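Local structure of phosphoglycerate oxidoreductase (4HY3) at residues 50-53 / 54-58; 88-91 / 92-96; 170-174 / 175-179; 271-274 / 275-279. The protein probably reduces hydroxypyruvate or glyoxylate with NAD(P)H as coenzyme. One frame throughout, in Å; residues are numbered along the deposited sequence.

In the fold
The four contacts follow one another along the chain and fall into two pairs. Contacts 1 and 2, with centres about 23 Å apart, lie in the part of the chain that carries the six-stranded mixed sheet: contact 1 leads from helix 46-55 into its edge strand 57-60, and contact 2 spans helix 88-91 and the loop before strand 99-101. Contacts 3 and 4, also about 23 Å apart between centres, lie in the NAD-binding domain with its seven-stranded parallel sheet. Contact 3 enters strand 178-182, and contact 4 starts helix 273-281 between strands 261-264 and 286-289. Centres of different pairs lie about 49 to 57 Å apart, on opposite sides of the chain's centre, consistent with the family's two-domain build.

Contact 1 of 4, residues 50-53 / 54-58; sequences AALH and SKYEI
Ala50 O receives the amide of Ser54 at 2.9 Å from its N, a regular i to i+4 bond of helix 46-55. Ala51 O takes Lys55 N at 3.0 Å in the same register. Leu52 O accepts Tyr56 N at 3.0 Å, and a weaker i+3 bond from Lys55 N reaches the same oxygen. Tyr56 is where helical phi/psi ends. The Leu52 side chain, with CG anti to the backbone N (chi1 170°), turns back to the chain leaving the helix: its CD1 lies 3.6 Å from Ile58 CD1 and 3.9 Å from Tyr56 CD2. Both partners cross Leu52 at about a right angle. His53 comes next, and its imidazole borders Ile58 as well, with ND1 3.5 Å from Ile58 CD1 and CE1 3.6 Å from Ile58 CB. The remaining ring nitrogen, NE2, is hydrogen-bonded to Arg49, one turn back. Tyr56 OH is held by Asp338 of helix 320-338, and Leu331 of that helix also packs on Leu52. The chemistry is thus divided: backbone amides finish the helix and Arg28 takes up His53 O, while apolar contacts of Leu52 with Tyr56 and Ile58 pack the end of helix 46-55 against the start of edge strand 57-60.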
loop_
_atom_site.group_PDB
_atom_site.type_symbol
_atom_site.label_atom_id
_atom_site.label_comp_id
_atom_site.label_asym_id
_atom_site.label_seq_id
_atom_site.Cartn_x
_atom_site.Cartn_y
_atom_site.Cartn_z
ATOM N N ALA A 50 31.746 10.171 11.490
ATOM C CA ALA A 50 32.940 9.585 10.909
ATOM C C ALA A 50 32.874 9.715 9.397
ATOM O O ALA A 50 33.835 10.187 8.782
ATOM C CB ALA A 50 33.099 8.148 11.328
ATOM N N ALA A 51 31.753 9.356 8.775
ATOM C CA ALA A 51 31.664 9.523 7.319
ATOM C C ALA A 51 32.010 10.974 6.937
ATOM O O ALA A 51 32.818 11.233 6.008
ATOM C CB ALA A 51 30.292 9.146 6.826
ATOM N N LEU A 52 31.453 11.919 7.689
ATOM C CA LEU A 52 31.607 13.324 7.382
ATOM C C LEU A 52 33.067 13.787 7.425
ATOM O O LEU A 52 33.486 14.556 6.562
ATOM C CB LEU A 52 30.754 14.134 8.351
ATOM C CG LEU A 52 30.943 15.655 8.347
ATOM C CD1 LEU A 52 30.292 16.232 7.099
ATOM C CD2 LEU A 52 30.430 16.335 9.614
ATOM N N HIS A 53 33.853 13.363 8.430
ATOM C CA HIS A 53 35.227 13.881 8.533
ATOM C C HIS A 53 36.158 13.084 7.729
ATOM O O HIS A 53 37.260 13.498 7.418
ATOM C CB HIS A 53 35.704 13.892 9.947
ATOM C CG HIS A 53 35.045 14.947 10.800
ATOM N ND1 HIS A 53 35.274 16.247 10.635
ATOM C CD2 HIS A 53 34.145 14.836 11.871
ATOM C CE1 HIS A 53 34.569 16.943 11.552
ATOM N NE2 HIS A 53 33.885 16.085 12.305
ATOM N N SER A 54 35.722 11.895 7.372
ATOM C CA SER A 54 36.554 11.067 6.587
ATOM C C SER A 54 36.501 11.689 5.255
ATOM O O SER A 54 37.462 11.651 4.536
ATOM C CB SER A 54 35.999 9.671 6.508
ATOM O OG SER A 54 36.822 8.908 5.647
ATOM N N LYS A 55 35.382 12.314 4.926
ATOM C CA LYS A 55 35.214 12.820 3.579
ATOM C C LYS A 55 35.552 14.272 3.348
ATOM O O LYS A 55 35.905 14.619 2.255
ATOM C CB LYS A 55 33.802 12.541 3.099
ATOM C CG LYS A 55 33.634 12.737 1.613
ATOM C CD LYS A 55 32.377 12.046 1.131
ATOM C CE LYS A 55 32.546 11.658 -0.328
ATOM N NZ LYS A 55 31.197 11.659 -0.949
ATOM N N TYR A 56 35.410 15.130 4.357
ATOM C CA TYR A 56 35.582 16.594 4.210
ATOM C C TYR A 56 36.530 17.160 5.265
ATOM O O TYR A 56 36.705 16.541 6.315
ATOM C CB TYR A 56 34.218 17.305 4.335
ATOM C CG TYR A 56 33.164 16.755 3.402
ATOM C CD1 TYR A 56 33.043 17.216 2.091
ATOM C CD2 TYR A 56 32.293 15.755 3.817
ATOM C CE1 TYR A 56 32.071 16.695 1.230
ATOM C CE2 TYR A 56 31.332 15.240 2.970
ATOM C CZ TYR A 56 31.227 15.709 1.683
ATOM O OH TYR A 56 30.289 15.165 0.863
ATOM N N GLU A 57 37.130 18.320 4.996
ATOM C CA GLU A 57 37.705 19.122 6.060
ATOM C C GLU A 57 36.606 19.987 6.630
ATOM O O GLU A 57 36.118 20.936 5.962
ATOM C CB GLU A 57 38.749 20.073 5.540
ATOM C CG GLU A 57 39.645 19.533 4.454
ATOM C CD GLU A 57 40.578 20.602 3.903
ATOM O OE1 GLU A 57 41.114 20.344 2.776
ATOM O OE2 GLU A 57 40.753 21.666 4.597
ATOM N N ILE A 58 36.212 19.679 7.861
ATOM C CA ILE A 58 35.170 20.452 8.513
ATOM C C ILE A 58 35.730 21.378 9.563
ATOM O O ILE A 58 36.026 20.929 10.658
ATOM C CB ILE A 58 34.121 19.534 9.132
ATOM C CG1 ILE A 58 33.266 18.958 8.017
ATOM C CG2 ILE A 58 33.259 20.267 10.155
ATOM C CD1 ILE A 58 33.550 17.505 7.859
#

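Contact 2 of 4, residues 88-91 / 92-96; sequences AETL and ARMPA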
loop_
_atom_site.group_PDB
_atom_site.type_symbol
_atom_site.label_atom_id
_atom_site.label_comp_id
_atom_site.label_asym_id
_atom_site.label_seq_id
_atom_site.Cartn_x
_atom_site.Cartn_y
_atom_site.Cartn_z
ATOM N N ALA A 88 27.661 40.602 1.693
ATOM C CA ALA A 88 28.262 40.687 0.359
ATOM C C ALA A 88 29.795 40.578 0.289
ATOM O O ALA A 88 30.319 39.876 -0.570
ATOM C CB ALA A 88 27.802 41.954 -0.347
ATOM N N GLU A 89 30.517 41.274 1.164
ATOM C CA GLU A 89 31.983 41.370 1.015
ATOM C C GLU A 89 32.620 40.042 1.386
ATOM O O GLU A 89 33.603 39.596 0.770
ATOM C CB GLU A 89 32.577 42.511 1.866
ATOM C CG GLU A 89 32.105 43.916 1.490
ATOM C CD GLU A 89 30.606 44.175 1.762
ATOM O OE1 GLU A 89 29.940 43.401 2.501
ATOM O OE2 GLU A 89 30.073 45.170 1.218
ATOM N N THR A 90 32.052 39.416 2.413
ATOM C CA THR A 90 32.590 38.165 2.903
ATOM C C THR A 90 32.161 37.081 1.921
ATOM O O THR A 90 32.987 36.293 1.465
ATOM C CB THR A 90 32.301 37.923 4.414
ATOM O OG1 THR A 90 32.020 36.546 4.651
ATOM C CG2 THR A 90 31.143 38.758 4.923
ATOM N N LEU A 91 30.895 37.107 1.525
ATOM C CA LEU A 91 30.423 36.277 0.416
ATOM C C LEU A 91 31.155 36.402 -0.925
ATOM O O LEU A 91 31.206 35.443 -1.702
ATOM C CB LEU A 91 28.982 36.576 0.165
ATOM C CG LEU A 91 28.238 35.521 -0.599
ATOM C CD1 LEU A 91 28.329 34.213 0.161
ATOM C CD2 LEU A 91 26.812 36.041 -0.657
ATOM N N ALA A 92 31.693 37.585 -1.209
ATOM C CA ALA A 92 32.431 37.835 -2.440
ATOM C C ALA A 92 33.760 37.168 -2.294
ATOM O O ALA A 92 34.465 36.963 -3.284
ATOM C CB ALA A 92 32.603 39.327 -2.684
ATOM N N ARG A 93 34.098 36.815 -1.055
ATOM C CA ARG A 93 35.365 36.145 -0.790
ATOM C C ARG A 93 35.307 34.630 -0.982
ATOM O O ARG A 93 36.346 33.947 -0.918
ATOM C CB ARG A 93 35.887 36.501 0.604
ATOM C CG ARG A 93 36.440 37.917 0.701
ATOM C CD ARG A 93 37.579 38.013 1.694
ATOM N NE ARG A 93 37.089 38.267 3.043
ATOM C CZ ARG A 93 37.696 37.853 4.158
ATOM N NH1 ARG A 93 38.830 37.145 4.099
ATOM N NH2 ARG A 93 37.166 38.148 5.341
HETATM N N MSE A 94 34.107 34.111 -1.253
HETATM C CA MSE A 94 33.885 32.661 -1.258
HETATM C C MSE A 94 33.512 32.154 -2.622
HETATM O O MSE A 94 32.371 31.783 -2.859
HETATM C CB MSE A 94 32.816 32.311 -0.246
HETATM C CG MSE A 94 33.335 32.483 1.167
HETATM SE SE MSE A 94 31.913 32.026 2.470
HETATM C CE MSE A 94 31.368 33.835 2.935
ATOM N N PRO A 95 34.487 32.099 -3.534
ATOM C CA PRO A 95 34.240 31.735 -4.931
ATOM C C PRO A 95 33.858 30.263 -5.178
ATOM O O PRO A 95 33.403 29.921 -6.255
ATOM C CB PRO A 95 35.583 32.039 -5.609
ATOM C CG PRO A 95 36.359 32.848 -4.608
ATOM C CD PRO A 95 35.916 32.329 -3.287
ATOM N N ALA A 96 34.052 29.388 -4.212
ATOM C CA ALA A 96 33.683 28.007 -4.439
ATOM C C ALA A 96 32.401 27.613 -3.716
ATOM O O ALA A 96 31.922 26.498 -3.885
ATOM C CB ALA A 96 34.832 27.085 -4.050
#
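Met94, a selenomethionine, folds its side chain back over helix 88-91 and touches Thr90 and Leu91 there. Its CB stands 3.8 Å from Leu91 O, the carbonyl that accepts Met94 N. CG sits beside the backbone N, anti to the carbonyl carbon (chi1 -71°), which directs the chain back to the helix and leaves CG 3.8 Å from Thr90 O. Beyond CG the chain runs extended to the selenium, and chi3 (-101°) then turns the terminal CE toward the helix. This brings CE to Thr90 OG1, at 3.3 Å, so that the two side chains lie side by side and point the same way. CE also approaches Leu91 CD1, at 4.1 Å, the leucine crossing the Met94 side chain at about a right angle. In the backbone beneath, a type I beta turn from Leu91 to Met94 follows helix 88-91: Met94 N bonds to Leu91 O at 3.2 Å and Arg93 N to Thr90 O at 2.8 Å. Ala92 N bonds weakly to Ala88 O. From the turn, Arg93 passes its CG by Glu89 O and delivers its guanidinium to Asp71 in a salt bridge; Leu74 of helix 73-76 packs on both Arg93 and Met94, and Leu91 reaches Val115 and Leu116 of helix 115-118.

Contact 3 of 4, residues 170-174 / 175-179; sequences SARLI and AGSEI
Between Leu173 and Ser177 the backbone turns without forming a regular helix or strand; the model is strained just before strand 178-182, and the cis peptide built between Gly176 and Ser177 is doubtful. Arg172 is the side chain that bridges this bend. Its CG is anti to the backbone N (chi1 -165°), and kinks at chi2 and chi3 fold the chain over the loop, where NE donates to Leu173 O at 2.7 Å. The N-H...O angle is 148°, and the oxygen lies only 9° out of the guanidinium plane, so this bond helps set how the flat group is turned. NH2 then lies 3.3 Å from Ser177 CA and 3.9 Å from Gly176 CA, the latter met edge-on, in the plane of the group. NH2 is also 3.5 Å from Ser177 OG, but the angle is too poor for a hydrogen bond. A leucine at Arg172 would probably leave Leu173 O without this donor and the bend at Gly176 and Ser177 without the group lying against it. Ile174 contributes a looser apolar touch, its CG2 4.3 Å from Ile179 CD1. Its amide and that of Ala175 are bonded instead to the carboxylate of Glu136 of the second subunit, which ties the bend to the subunit interface. Ile174 also packs on Ala142 and Leu143 of helix 131-147 and on Phe233 of strand 233-236, while the backbone of Ser177 to Ile179 is hydrogen-bonded into the parallel sheet, to strand 201-205 on one flank and strand 233-236 on the other.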
loop_
_atom_site.group_PDB
_atom_site.type_symbol
_atom_site.label_atom_id
_atom_site.label_comp_id
_atom_site.label_asym_id
_atom_site.label_seq_id
_atom_site.Cartn_x
_atom_site.Cartn_y
_atom_site.Cartn_z
ATOM N N SER A 170 -18.352 6.267 24.697
ATOM C CA SER A 170 -17.958 7.193 23.654
ATOM C C SER A 170 -16.794 6.655 22.805
ATOM O O SER A 170 -16.303 7.350 21.900
ATOM C CB SER A 170 -17.579 8.516 24.306
ATOM O OG SER A 170 -18.176 8.607 25.591
ATOM N N ALA A 171 -16.364 5.422 23.087
ATOM C CA ALA A 171 -15.341 4.782 22.274
ATOM C C ALA A 171 -15.782 4.720 20.815
ATOM O O ALA A 171 -16.961 4.895 20.508
ATOM C CB ALA A 171 -15.023 3.402 22.793
ATOM N N ARG A 172 -14.818 4.486 19.926
ATOM C CA ARG A 172 -14.996 4.625 18.485
ATOM C C ARG A 172 -13.686 4.310 17.762
ATOM O O ARG A 172 -12.603 4.666 18.245
ATOM C CB ARG A 172 -15.382 6.058 18.168
ATOM C CG ARG A 172 -15.938 6.236 16.774
ATOM C CD ARG A 172 -15.176 7.321 16.047
ATOM N NE ARG A 172 -15.179 7.001 14.631
ATOM C CZ ARG A 172 -15.922 7.627 13.734
ATOM N NH1 ARG A 172 -16.697 8.633 14.123
ATOM N NH2 ARG A 172 -15.869 7.257 12.458
ATOM N N LEU A 173 -13.788 3.644 16.614
ATOM C CA LEU A 173 -12.630 3.309 15.807
ATOM C C LEU A 173 -12.262 4.470 14.912
ATOM O O LEU A 173 -13.116 5.277 14.563
ATOM C CB LEU A 173 -12.901 2.131 14.893
ATOM C CG LEU A 173 -13.673 0.908 15.328
ATOM C CD1 LEU A 173 -15.163 1.176 15.158
ATOM C CD2 LEU A 173 -13.241 -0.248 14.443
ATOM N N ILE A 174 -10.987 4.529 14.518
ATOM C CA ILE A 174 -10.538 5.486 13.522
ATOM C C ILE A 174 -10.716 4.937 12.107
ATOM O O ILE A 174 -10.834 5.698 11.166
ATOM C CB ILE A 174 -9.095 5.956 13.809
ATOM C CG1 ILE A 174 -9.101 6.855 15.028
ATOM C CG2 ILE A 174 -8.489 6.728 12.643
ATOM C CD1 ILE A 174 -7.796 7.563 15.264
ATOM N N ALA A 175 -10.754 3.621 11.950
ATOM C CA ALA A 175 -10.852 3.040 10.608
ATOM C C ALA A 175 -12.133 3.493 9.907
ATOM O O ALA A 175 -12.109 3.788 8.709
ATOM C CB ALA A 175 -10.733 1.526 10.649
ATOM N N GLY A 176 -13.229 3.573 10.665
ATOM C CA GLY A 176 -14.445 4.329 10.275
ATOM C C GLY A 176 -14.527 4.981 8.885
ATOM O O GLY A 176 -14.731 4.277 7.902
ATOM N N SER A 177 -14.374 6.297 8.737
ATOM C CA SER A 177 -14.045 7.298 9.734
ATOM C C SER A 177 -13.719 8.526 8.920
ATOM O O SER A 177 -13.102 8.423 7.847
ATOM C CB SER A 177 -12.796 6.934 10.503
ATOM O OG SER A 177 -12.552 7.860 11.554
ATOM N N GLU A 178 -14.110 9.689 9.418
ATOM C CA GLU A 178 -13.882 10.918 8.673
ATOM C C GLU A 178 -12.724 11.734 9.243
ATOM O O GLU A 178 -12.846 12.323 10.346
ATOM C CB GLU A 178 -15.156 11.765 8.636
ATOM C CG GLU A 178 -16.384 11.083 8.026
ATOM C CD GLU A 178 -16.659 11.553 6.614
ATOM O OE1 GLU A 178 -15.703 11.566 5.809
ATOM O OE2 GLU A 178 -17.823 11.905 6.318
ATOM N N ILE A 179 -11.607 11.772 8.493
ATOM C CA ILE A 179 -10.451 12.605 8.894
ATOM C C ILE A 179 -10.254 13.850 8.062
ATOM O O ILE A 179 -10.202 13.784 6.833
ATOM C CB ILE A 179 -9.109 11.855 8.867
ATOM C CG1 ILE A 179 -9.135 10.677 9.832
ATOM C CG2 ILE A 179 -7.982 12.811 9.238
ATOM C CD1 ILE A 179 -8.229 9.539 9.422
#

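Contact 4 of 4, residues 271-274 / 275-279; sequences VDFD and ALMAA
Asp272 OD2 accepts the amide of Ala275 at 2.7 Å with an N-H...O angle of 154°, the capping bond at the N-cap of helix 273-281. CG lies anti to the backbone N (chi1 -172°), next to the carbonyl carbon, and this swings the carboxylate over the first turn. OD2 is met on its anti side, 15° out of the carboxylate plane, and Ala275 CB lies alongside at 3.4 Å from OD2. A valine in place of Asp272 would probably leave Ala275 N without its side-chain acceptor and the start of the helix less firmly held. The backbone oxygen of the same aspartate takes Leu276 N at 2.8 Å. Regular i+4 bonds continue from there: Phe273 O accepts Met277 N at 2.7 Å, and Asp274 O takes Ala278 N at 3.0 Å. This helix is the crossover of a beta-alpha-beta unit, linking strand 261-264 to strand 286-289 in the parallel sheet. On the apolar side of the helix, Phe273 packs against Leu276 and Met277. Leu276 CD2 lies over one face of the ring, offset toward the rim, whereas the selenium of Met277, a selenomethionine, lies at the ring edge, 5.4 Å from the centroid, a Met-aromatic contact. Met277 CG adds a touch of 3.9 Å on Phe273 CD2. Phe309 of strand 309-311 packs on both Phe273 and Leu276, and the backbone of Asp272 is also hydrogen-bonded to Leu248.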
loop_
_atom_site.group_PDB
_atom_site.type_symbol
_atom_site.label_atom_id
_atom_site.label_comp_id
_atom_site.label_asym_id
_atom_site.label_seq_id
_atom_site.Cartn_x
_atom_site.Cartn_y
_atom_site.Cartn_z
ATOM N N VAL A 271 -5.620 29.535 16.432
ATOM C CA VAL A 271 -6.915 29.246 17.089
ATOM C C VAL A 271 -7.126 30.225 18.211
ATOM O O VAL A 271 -6.151 30.769 18.726
ATOM C CB VAL A 271 -6.992 27.824 17.743
ATOM C CG1 VAL A 271 -6.856 26.717 16.702
ATOM C CG2 VAL A 271 -6.012 27.667 18.922
ATOM N N ASP A 272 -8.380 30.427 18.615
ATOM C CA ASP A 272 -8.620 31.151 19.848
ATOM C C ASP A 272 -8.657 30.180 20.998
ATOM O O ASP A 272 -9.570 29.365 21.103
ATOM C CB ASP A 272 -9.875 32.016 19.825
ATOM C CG ASP A 272 -9.968 32.890 21.064
ATOM O OD1 ASP A 272 -9.672 34.102 20.957
ATOM O OD2 ASP A 272 -10.268 32.351 22.157
ATOM N N PHE A 273 -7.668 30.268 21.872
ATOM C CA PHE A 273 -7.532 29.218 22.857
ATOM C C PHE A 273 -8.761 29.109 23.742
ATOM O O PHE A 273 -9.338 28.023 23.882
ATOM C CB PHE A 273 -6.239 29.324 23.666
ATOM C CG PHE A 273 -5.554 28.005 23.829
ATOM C CD1 PHE A 273 -4.578 27.604 22.927
ATOM C CD2 PHE A 273 -5.937 27.124 24.834
ATOM C CE1 PHE A 273 -3.972 26.363 23.047
ATOM C CE2 PHE A 273 -5.333 25.885 24.966
ATOM C CZ PHE A 273 -4.354 25.503 24.069
ATOM N N ASP A 274 -9.187 30.244 24.299
ATOM C CA ASP A 274 -10.339 30.273 25.202
ATOM C C ASP A 274 -11.612 29.924 24.436
ATOM O O ASP A 274 -12.542 29.369 25.011
ATOM C CB ASP A 274 -10.484 31.626 25.916
ATOM C CG ASP A 274 -9.159 32.385 26.041
ATOM O OD1 ASP A 274 -8.610 32.459 27.165
ATOM O OD2 ASP A 274 -8.676 32.909 25.007
ATOM N N ALA A 275 -11.652 30.236 23.142
ATOM C CA ALA A 275 -12.736 29.731 22.292
ATOM C C ALA A 275 -12.704 28.212 22.261
ATOM O O ALA A 275 -13.746 27.578 22.413
ATOM C CB ALA A 275 -12.662 30.298 20.883
ATOM N N LEU A 276 -11.506 27.635 22.097
ATOM C CA LEU A 276 -11.325 26.169 22.114
ATOM C C LEU A 276 -11.656 25.515 23.468
ATOM O O LEU A 276 -12.428 24.560 23.530
ATOM C CB LEU A 276 -9.923 25.773 21.629
ATOM C CG LEU A 276 -9.466 24.331 21.925
ATOM C CD1 LEU A 276 -10.015 23.294 20.951
ATOM C CD2 LEU A 276 -7.955 24.275 22.019
HETATM N N MSE A 277 -11.089 26.035 24.549
HETATM C CA MSE A 277 -11.421 25.536 25.891
HETATM C C MSE A 277 -12.924 25.555 26.127
HETATM O O MSE A 277 -13.511 24.570 26.602
HETATM C CB MSE A 277 -10.657 26.358 26.918
HETATM C CG MSE A 277 -9.168 26.108 26.732
HETATM SE SE MSE A 277 -8.161 26.732 28.304
HETATM C CE MSE A 277 -8.908 25.501 29.651
ATOM N N ALA A 278 -13.560 26.669 25.772
ATOM C CA ALA A 278 -14.994 26.819 25.909
ATOM C C ALA A 278 -15.751 25.633 25.305
ATOM O O ALA A 278 -16.624 25.064 25.970
ATOM C CB ALA A 278 -15.449 28.131 25.293
ATOM N N ALA A 279 -15.396 25.249 24.072
ATOM C CA ALA A 279 -16.036 24.115 23.381
ATOM C C ALA A 279 -15.747 22.776 24.050
ATOM O O ALA A 279 -16.508 21.811 23.876
ATOM C CB ALA A 279 -15.632 24.072 21.922
#